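Local coordinates for protein rhino (Drosophila simulans, PDB 5XYW) that probably dimerises through its chromo shadow domain and recruits partner proteins to heterochromatin, as expected of an HP1-like piRNA-pathway factor, at residues G9-L14 and V32-C37; M25-L30 and A42-Y47. All blocks are in the same frame, centred on the assembly; numbering follows the deposited sequence.

Interaction 1: residues G9-L14 and V32-C37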
ATOM      1  N   GLY A   9     -15.041 -16.047  -3.802  1.00 89.47           N
ATOM      2  CA  GLY A   9     -14.226 -15.436  -2.773  1.00 91.69           C
ATOM      3  C   GLY A   9     -12.929 -14.886  -3.326  1.00 91.54           C
ATOM      4  O   GLY A   9     -12.482 -15.303  -4.387  1.00 85.93           O
ATOM      5  N   LEU A  10     -12.344 -13.936  -2.601  1.00 97.03           N
ATOM      6  CA  LEU A  10     -11.064 -13.323  -2.954  1.00 99.24           C
ATOM      7  C   LEU A  10      -9.969 -13.767  -1.997  1.00100.78           C
ATOM      8  O   LEU A  10      -8.795 -13.812  -2.352  1.00 99.46           O
ATOM      9  CB  LEU A  10     -11.133 -11.800  -2.897  1.00 96.24           C
ATOM     10  CG  LEU A  10     -12.007 -10.803  -3.650  1.00 84.10           C
ATOM     11  CD1 LEU A  10     -13.482 -11.169  -3.740  1.00 82.28           C
ATOM     12  CD2 LEU A  10     -11.838  -9.532  -2.874  1.00 74.88           C
ATOM     13  N   ASP A  11     -10.335 -14.019  -0.749  1.00107.89           N
ATOM     14  CA  ASP A  11      -9.422 -14.733   0.132  1.00112.15           C
ATOM     15  C   ASP A  11     -10.018 -16.117   0.345  1.00113.39           C
ATOM     16  O   ASP A  11     -10.919 -16.331   1.163  1.00117.24           O
ATOM     17  CB  ASP A  11      -9.200 -14.019   1.446  1.00105.13           C
ATOM     18  CG  ASP A  11      -8.044 -14.595   2.210  1.00 99.58           C
ATOM     19  OD1 ASP A  11      -8.202 -15.715   2.741  1.00107.27           O
ATOM     20  OD2 ASP A  11      -6.980 -13.937   2.274  1.00 89.10           O
ATOM     21  N   ARG A  12      -9.487 -17.048  -0.428  1.00104.89           N
ATOM     22  CA  ARG A  12     -10.128 -18.311  -0.708  1.00 94.61           C
ATOM     23  C   ARG A  12      -9.481 -19.447   0.061  1.00102.54           C
ATOM     24  O   ARG A  12      -9.577 -20.612  -0.326  1.00 98.31           O
ATOM     25  CB  ARG A  12     -10.054 -18.560  -2.210  1.00 93.15           C
ATOM     26  CG  ARG A  12      -9.559 -17.330  -2.964  1.00 87.32           C
ATOM     27  CD  ARG A  12      -9.275 -17.617  -4.424  1.00 96.71           C
ATOM     28  NE  ARG A  12      -9.626 -16.475  -5.266  1.00105.22           N
ATOM     29  CZ  ARG A  12      -9.676 -16.513  -6.595  1.00115.72           C
ATOM     30  NH1 ARG A  12      -9.388 -17.637  -7.236  1.00131.14           N
ATOM     31  NH2 ARG A  12     -10.008 -15.432  -7.288  1.00108.11           N
ATOM     32  N   GLY A  13      -8.820 -19.097   1.159  1.00110.68           N
ATOM     33  CA  GLY A  13      -8.147 -20.075   1.991  1.00113.51           C
ATOM     34  C   GLY A  13      -7.124 -20.917   1.248  1.00112.76           C
ATOM     35  O   GLY A  13      -7.082 -22.135   1.405  1.00115.48           O
ATOM     36  N   LEU A  14      -6.307 -20.269   0.425  1.00109.53           N
ATOM     37  CA  LEU A  14      -5.219 -20.951  -0.254  1.00 98.05           C
ATOM     38  C   LEU A  14      -3.904 -20.457   0.344  1.00 99.02           C
ATOM     39  O   LEU A  14      -3.893 -19.554   1.185  1.00 97.14           O
ATOM     40  CB  LEU A  14      -5.264 -20.701  -1.766  1.00 96.68           C
ATOM     41  CG  LEU A  14      -6.594 -20.888  -2.511  1.00 98.33           C
ATOM     42  CD1 LEU A  14      -6.428 -20.656  -4.003  1.00 96.17           C
ATOM     43  CD2 LEU A  14      -7.167 -22.262  -2.271  1.00 97.19           C
ATOM     44  N   VAL A  32      -1.616 -10.205  -5.544  1.00 65.01           N
ATOM     45  CA  VAL A  32      -1.021 -11.496  -5.269  1.00 67.27           C
ATOM     46  C   VAL A  32      -1.672 -12.641  -6.034  1.00 74.35           C
ATOM     47  O   VAL A  32      -2.867 -12.615  -6.326  1.00 80.47           O
ATOM     48  CB  VAL A  32      -1.116 -11.847  -3.772  1.00 65.20           C
ATOM     49  CG1 VAL A  32      -0.461 -10.781  -2.909  1.00 59.60           C
ATOM     50  CG2 VAL A  32      -2.556 -12.057  -3.376  1.00 58.60           C
ATOM     51  N   THR A  33      -0.875 -13.663  -6.338  1.00 81.41           N
ATOM     52  CA  THR A  33      -1.415 -14.921  -6.841  1.00 79.07           C
ATOM     53  C   THR A  33      -1.430 -15.953  -5.731  1.00 80.25           C
ATOM     54  O   THR A  33      -0.721 -15.804  -4.725  1.00 77.58           O
ATOM     55  CB  THR A  33      -0.620 -15.466  -8.030  1.00 74.39           C
ATOM     56  OG1 THR A  33       0.748 -15.683  -7.643  1.00 84.64           O
ATOM     57  CG2 THR A  33      -0.682 -14.495  -9.177  1.00 73.04           C
ATOM     58  N   TRP A  34      -2.249 -16.988  -5.913  1.00 87.95           N
ATOM     59  CA  TRP A  34      -2.317 -18.106  -4.972  1.00 97.32           C
ATOM     60  C   TRP A  34      -1.861 -19.412  -5.638  1.00 94.57           C
ATOM     61  O   TRP A  34      -1.829 -19.509  -6.868  1.00 90.06           O
ATOM     62  CB  TRP A  34      -3.739 -18.241  -4.420  1.00 98.97           C
ATOM     63  CG  TRP A  34      -4.259 -16.955  -3.853  1.00 94.08           C
ATOM     64  CD1 TRP A  34      -5.046 -16.040  -4.483  1.00 90.16           C
ATOM     65  CD2 TRP A  34      -4.013 -16.434  -2.540  1.00 93.11           C
ATOM     66  NE1 TRP A  34      -5.308 -14.986  -3.646  1.00 84.57           N
ATOM     67  CE2 TRP A  34      -4.683 -15.204  -2.449  1.00 90.40           C
ATOM     68  CE3 TRP A  34      -3.285 -16.895  -1.436  1.00 93.47           C
ATOM     69  CZ2 TRP A  34      -4.647 -14.421  -1.298  1.00 93.63           C
ATOM     70  CZ3 TRP A  34      -3.258 -16.118  -0.291  1.00 94.10           C
ATOM     71  CH2 TRP A  34      -3.933 -14.895  -0.232  1.00 96.13           C
ATOM     72  N   LYS A  35      -1.510 -20.409  -4.827  1.00101.92           N
ATOM     73  CA  LYS A  35      -0.934 -21.661  -5.346  1.00 99.05           C
ATOM     74  C   LYS A  35      -1.959 -22.567  -6.014  1.00 97.42           C
ATOM     75  O   LYS A  35      -2.844 -23.129  -5.354  1.00 83.94           O
ATOM     76  CB  LYS A  35      -0.226 -22.428  -4.236  1.00 96.69           C
ATOM     77  CG  LYS A  35       1.256 -22.095  -4.127  1.00100.81           C
ATOM     78  CD  LYS A  35       1.894 -22.689  -2.868  1.00100.10           C
ATOM     79  CE  LYS A  35       3.312 -22.184  -2.674  1.00 92.02           C
ATOM     80  NZ  LYS A  35       3.712 -22.314  -1.250  1.00 96.01           N
ATOM     81  N   GLY A  36      -1.815 -22.694  -7.333  1.00105.39           N
ATOM     82  CA  GLY A  36      -2.716 -23.474  -8.160  1.00105.25           C
ATOM     83  C   GLY A  36      -3.738 -22.668  -8.937  1.00110.01           C
ATOM     84  O   GLY A  36      -4.419 -23.228  -9.795  1.00111.89           O
ATOM     85  N   CYS A  37      -3.809 -21.358  -8.679  1.00116.20           N
ATOM     86  CA  CYS A  37      -5.009 -20.553  -8.978  1.00116.04           C
ATOM     87  C   CYS A  37      -5.094 -19.800 -10.326  1.00108.23           C
ATOM     88  O   CYS A  37      -6.190 -19.634 -10.861  1.00 98.31           O
ATOM     89  CB  CYS A  37      -5.204 -19.536  -7.852  1.00116.53           C
ATOM     90  SG  CYS A  37      -6.672 -18.508  -8.023  1.00133.26           S
TER
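In this chromo shadow domain the irregular N-terminal segment G9-L14 lies against the end of strand 28-34 and the turn after it, burying 318 Å². Apolar packing carries most of the contact. L14 turns its CB toward W34 and places CD1 3.6 Å from W34 CB; the same methyl lies 4.2 Å from C37 CB, so the leucine tip bridges strand end and turn. With CG anti to the carbonyl carbon (chi1 -53°) the W34 indole extends past L14 O toward D11, and V32 CG2 sits 3.5 Å above one face of it, offset toward its rim.

Polar contacts across the pair are loose, with no hydrogen bond between the segments. L14 O comes obliquely to the benzo part of the indole, 3.8 Å from W34 CE3. W34 NE1 makes a weak hydrogen bond to D41 OD2, which R12 NE also meets in a long, weak ion pair. An alanine at W34 would remove the indole and its D41 bond, probably leaving V32 CG2 and the L14 backbone less well backed, though the CB touching L14 CD1 would remain. At the far rim, D11 OD2 stands 4.1 Å from W34 CH2, the carboxylate plane turned 70° from the ring.

Interaction 2: residues M25-L30 and A42-Y47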
ATOM      1  N   MET A  25      -3.597   3.257  -1.983  1.00 76.58           N
ATOM      2  CA  MET A  25      -4.728   4.191  -1.883  1.00 75.67           C
ATOM      3  C   MET A  25      -4.912   4.557  -0.404  1.00 82.81           C
ATOM      4  O   MET A  25      -3.934   4.576   0.348  1.00 92.44           O
ATOM      5  CB  MET A  25      -6.008   3.585  -2.480  1.00 70.24           C
ATOM      6  CG  MET A  25      -5.830   3.094  -3.903  1.00 74.69           C
ATOM      7  SD  MET A  25      -7.311   2.537  -4.789  1.00 49.82           S
ATOM      8  CE  MET A  25      -8.408   3.921  -4.488  1.00 90.23           C
ATOM      9  N   LYS A  26      -6.141   4.846   0.019  1.00 76.30           N
ATOM     10  CA  LYS A  26      -6.442   4.954   1.449  1.00 78.20           C
ATOM     11  C   LYS A  26      -5.915   3.701   2.132  1.00 80.94           C
ATOM     12  O   LYS A  26      -5.397   3.745   3.236  1.00 94.40           O
ATOM     13  CB  LYS A  26      -7.944   5.108   1.713  1.00 77.25           C
ATOM     14  CG  LYS A  26      -8.827   4.216   0.817  1.00 94.35           C
ATOM     15  CD  LYS A  26     -10.326   4.302   1.157  1.00108.11           C
ATOM     16  CE  LYS A  26     -10.668   3.611   2.484  1.00113.89           C
ATOM     17  NZ  LYS A  26     -12.147   3.578   2.746  1.00108.76           N
ATOM     18  N   GLU A  27      -6.056   2.573   1.459  1.00 74.22           N
ATOM     19  CA  GLU A  27      -5.414   1.374   1.910  1.00 74.30           C
ATOM     20  C   GLU A  27      -4.378   0.964   0.875  1.00 72.98           C
ATOM     21  O   GLU A  27      -4.504   1.285  -0.309  1.00 69.13           O
ATOM     22  CB  GLU A  27      -6.436   0.272   2.162  1.00 67.96           C
ATOM     23  CG  GLU A  27      -7.110   0.442   3.498  1.00 86.16           C
ATOM     24  CD  GLU A  27      -8.002  -0.716   3.844  1.00107.41           C
ATOM     25  OE1 GLU A  27      -7.943  -1.734   3.126  1.00104.69           O
ATOM     26  OE2 GLU A  27      -8.765  -0.607   4.831  1.00125.58           O
ATOM     27  N   LEU A  28      -3.327   0.306   1.349  1.00 62.54           N
ATOM     28  CA  LEU A  28      -2.339  -0.272   0.473  1.00 65.79           C
ATOM     29  C   LEU A  28      -2.870  -1.613  -0.031  1.00 69.70           C
ATOM     30  O   LEU A  28      -3.406  -2.417   0.733  1.00 76.78           O
ATOM     31  CB  LEU A  28      -1.022  -0.427   1.218  1.00 57.51           C
ATOM     32  CG  LEU A  28       0.231  -0.884   0.489  1.00 55.19           C
ATOM     33  CD1 LEU A  28       0.426  -0.186  -0.847  1.00 48.43           C
ATOM     34  CD2 LEU A  28       1.401  -0.619   1.386  1.00 71.19           C
ATOM     35  N   PHE A  29      -2.764  -1.842  -1.326  1.00 65.34           N
ATOM     36  CA  PHE A  29      -3.231  -3.097  -1.892  1.00 63.25           C
ATOM     37  C   PHE A  29      -2.077  -3.875  -2.458  1.00 57.35           C
ATOM     38  O   PHE A  29      -1.189  -3.307  -3.083  1.00 58.53           O
ATOM     39  CB  PHE A  29      -4.273  -2.860  -2.987  1.00 70.32           C
ATOM     40  CG  PHE A  29      -5.655  -2.723  -2.462  1.00 70.68           C
ATOM     41  CD1 PHE A  29      -6.375  -3.849  -2.097  1.00 72.42           C
ATOM     42  CD2 PHE A  29      -6.221  -1.469  -2.299  1.00 59.93           C
ATOM     43  CE1 PHE A  29      -7.648  -3.724  -1.586  1.00 80.93           C
ATOM     44  CE2 PHE A  29      -7.480  -1.332  -1.781  1.00 59.46           C
ATOM     45  CZ  PHE A  29      -8.210  -2.450  -1.432  1.00 74.55           C
ATOM     46  N   LEU A  30      -2.092  -5.176  -2.225  1.00 59.12           N
ATOM     47  CA  LEU A  30      -1.117  -6.050  -2.828  1.00 64.47           C
ATOM     48  C   LEU A  30      -1.849  -6.903  -3.808  1.00 61.82           C
ATOM     49  O   LEU A  30      -2.923  -7.424  -3.520  1.00 62.30           O
ATOM     50  CB  LEU A  30      -0.385  -6.928  -1.796  1.00 60.04           C
ATOM     51  CG  LEU A  30       0.336  -6.264  -0.619  1.00 56.24           C
ATOM     52  CD1 LEU A  30       1.295  -7.246  -0.038  1.00 62.25           C
ATOM     53  CD2 LEU A  30       1.056  -4.972  -1.005  1.00 48.30           C
ATOM     54  N   ALA A  42      -6.527  -8.522  -5.544  1.00 69.83           N
ATOM     55  CA  ALA A  42      -6.186  -7.350  -4.772  1.00 57.01           C
ATOM     56  C   ALA A  42      -6.518  -7.710  -3.342  1.00 60.29           C
ATOM     57  O   ALA A  42      -7.618  -8.188  -3.060  1.00 69.34           O
ATOM     58  CB  ALA A  42      -6.958  -6.147  -5.235  1.00 59.81           C
ATOM     59  N   VAL A  43      -5.553  -7.552  -2.447  1.00 57.13           N
ATOM     60  CA  VAL A  43      -5.771  -7.888  -1.059  1.00 57.71           C
ATOM     61  C   VAL A  43      -5.198  -6.762  -0.253  1.00 69.25           C
ATOM     62  O   VAL A  43      -4.093  -6.326  -0.531  1.00 82.43           O
ATOM     63  CB  VAL A  43      -5.116  -9.215  -0.687  1.00 71.45           C
ATOM     64  CG1 VAL A  43      -5.325  -9.511   0.798  1.00 83.01           C
ATOM     65  CG2 VAL A  43      -5.666 -10.337  -1.558  1.00 60.94           C
ATOM     66  N   PRO A  44      -5.958  -6.251   0.723  1.00 77.99           N
ATOM     67  CA  PRO A  44      -5.408  -5.175   1.546  1.00 89.83           C
ATOM     68  C   PRO A  44      -4.145  -5.604   2.290  1.00101.83           C
ATOM     69  O   PRO A  44      -4.054  -6.726   2.792  1.00102.36           O
ATOM     70  CB  PRO A  44      -6.551  -4.860   2.518  1.00 85.14           C
ATOM     71  CG  PRO A  44      -7.763  -5.290   1.814  1.00 73.18           C
ATOM     72  CD  PRO A  44      -7.381  -6.490   1.016  1.00 74.53           C
ATOM     73  N   MET A  45      -3.176  -4.698   2.315  1.00116.56           N
ATOM     74  CA  MET A  45      -1.885  -4.905   2.954  1.00120.41           C
ATOM     75  C   MET A  45      -1.969  -5.502   4.352  1.00115.12           C
ATOM     76  O   MET A  45      -1.234  -6.414   4.684  1.00116.78           O
ATOM     77  CB  MET A  45      -1.141  -3.576   3.021  1.00126.85           C
ATOM     78  CG  MET A  45      -0.169  -3.473   4.177  1.00132.60           C
ATOM     79  SD  MET A  45       1.316  -4.469   3.984  1.00 62.88           S
ATOM     80  CE  MET A  45       2.502  -3.162   4.311  1.00 80.73           C
ATOM     81  N   LYS A  46      -2.863  -4.965   5.168  1.00101.97           N
ATOM     82  CA  LYS A  46      -2.992  -5.367   6.559  1.00 98.98           C
ATOM     83  C   LYS A  46      -3.301  -6.854   6.701  1.00106.17           C
ATOM     84  O   LYS A  46      -2.660  -7.579   7.478  1.00118.85           O
ATOM     85  CB  LYS A  46      -4.072  -4.517   7.218  1.00106.17           C
ATOM     86  CG  LYS A  46      -4.006  -3.046   6.771  1.00111.73           C
ATOM     87  CD  LYS A  46      -5.063  -2.165   7.435  1.00110.90           C
ATOM     88  CE  LYS A  46      -4.805  -0.683   7.143  1.00108.61           C
ATOM     89  NZ  LYS A  46      -5.921   0.216   7.582  1.00100.11           N
ATOM     90  N   TYR A  47      -4.272  -7.317   5.929  1.00103.20           N
ATOM     91  CA  TYR A  47      -4.662  -8.722   5.954  1.00100.39           C
ATOM     92  C   TYR A  47      -3.478  -9.621   5.616  1.00 93.93           C
ATOM     93  O   TYR A  47      -3.094 -10.504   6.387  1.00 93.85           O
ATOM     94  CB  TYR A  47      -5.803  -8.994   4.963  1.00106.56           C
ATOM     95  CG  TYR A  47      -7.126  -8.311   5.244  1.00106.12           C
ATOM     96  CD1 TYR A  47      -7.207  -7.185   6.054  1.00105.01           C
ATOM     97  CD2 TYR A  47      -8.304  -8.802   4.691  1.00114.67           C
ATOM     98  CE1 TYR A  47      -8.421  -6.560   6.301  1.00101.13           C
ATOM     99  CE2 TYR A  47      -9.525  -8.184   4.935  1.00115.41           C
ATOM    100  CZ  TYR A  47      -9.575  -7.059   5.742  1.00108.49           C
ATOM    101  OH  TYR A  47     -10.781  -6.428   5.994  1.00111.47           O
TER
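The F29 ring has V43 N at its edge, in plane, while A42 CB and the V43-P44 peptide approach it obliquely. F29 lies alongside the P44 ring, both pointing the same way, with F29 CE1 3.7 Å from P44 CG. A polar side chain of another protein packs on each of the two. P44 CB lies over one face of the Y47 ring, 4.3 Å above it and offset toward the rim.

Beneath these groups runs an antiparallel hairpin ladder. L30 and V43 form the hydrogen-bonded pair: L30 N reaches V43 O at 2.9 Å, nearly straight at 178°, and V43 N returns to L30 O at 2.8 Å, both in the carbonyl planes. F29 and P44 are the non-hydrogen-bonded pair, so the proline's missing N-H costs no rung. M45, opening helix 45-51, gives its N-H to L28 O (M45 N to L28 O 2.8 Å), the donor 31° out of the carbonyl plane. Their side chains run together, L28 CB 3.6 Å from M45 CB, beside F60 and the second subunit's C22 and Q24.

With E27 OE2 and K46 NZ 4.0 Å apart, too far for a salt bridge, backbone bonds and apolar packing probably hold this contact, charge adding mild attraction.

From the N terminus the chain runs through G9-L14, strand 16-24, M25-L30, V32-C37 and A42-Y47, so the segments alternate and the two contacts cross. Interaction 1 closes a loop of 17 intervening residues that takes in strand 16-24 and much of 28-34, tying the N-terminal segment to the far end of the middle strand. Interaction 2 closes a shorter loop of 11, joining strand 28-34 to strand 40-44, outermost in this chain's sheet, and the start of helix 45-51. Their centres are about 15 Å apart, yet V43 CG2 packs 4.0 Å from V32 CG2 and 4.2 Å from W34 CZ2, which couples them through adjacent strands of one sheet.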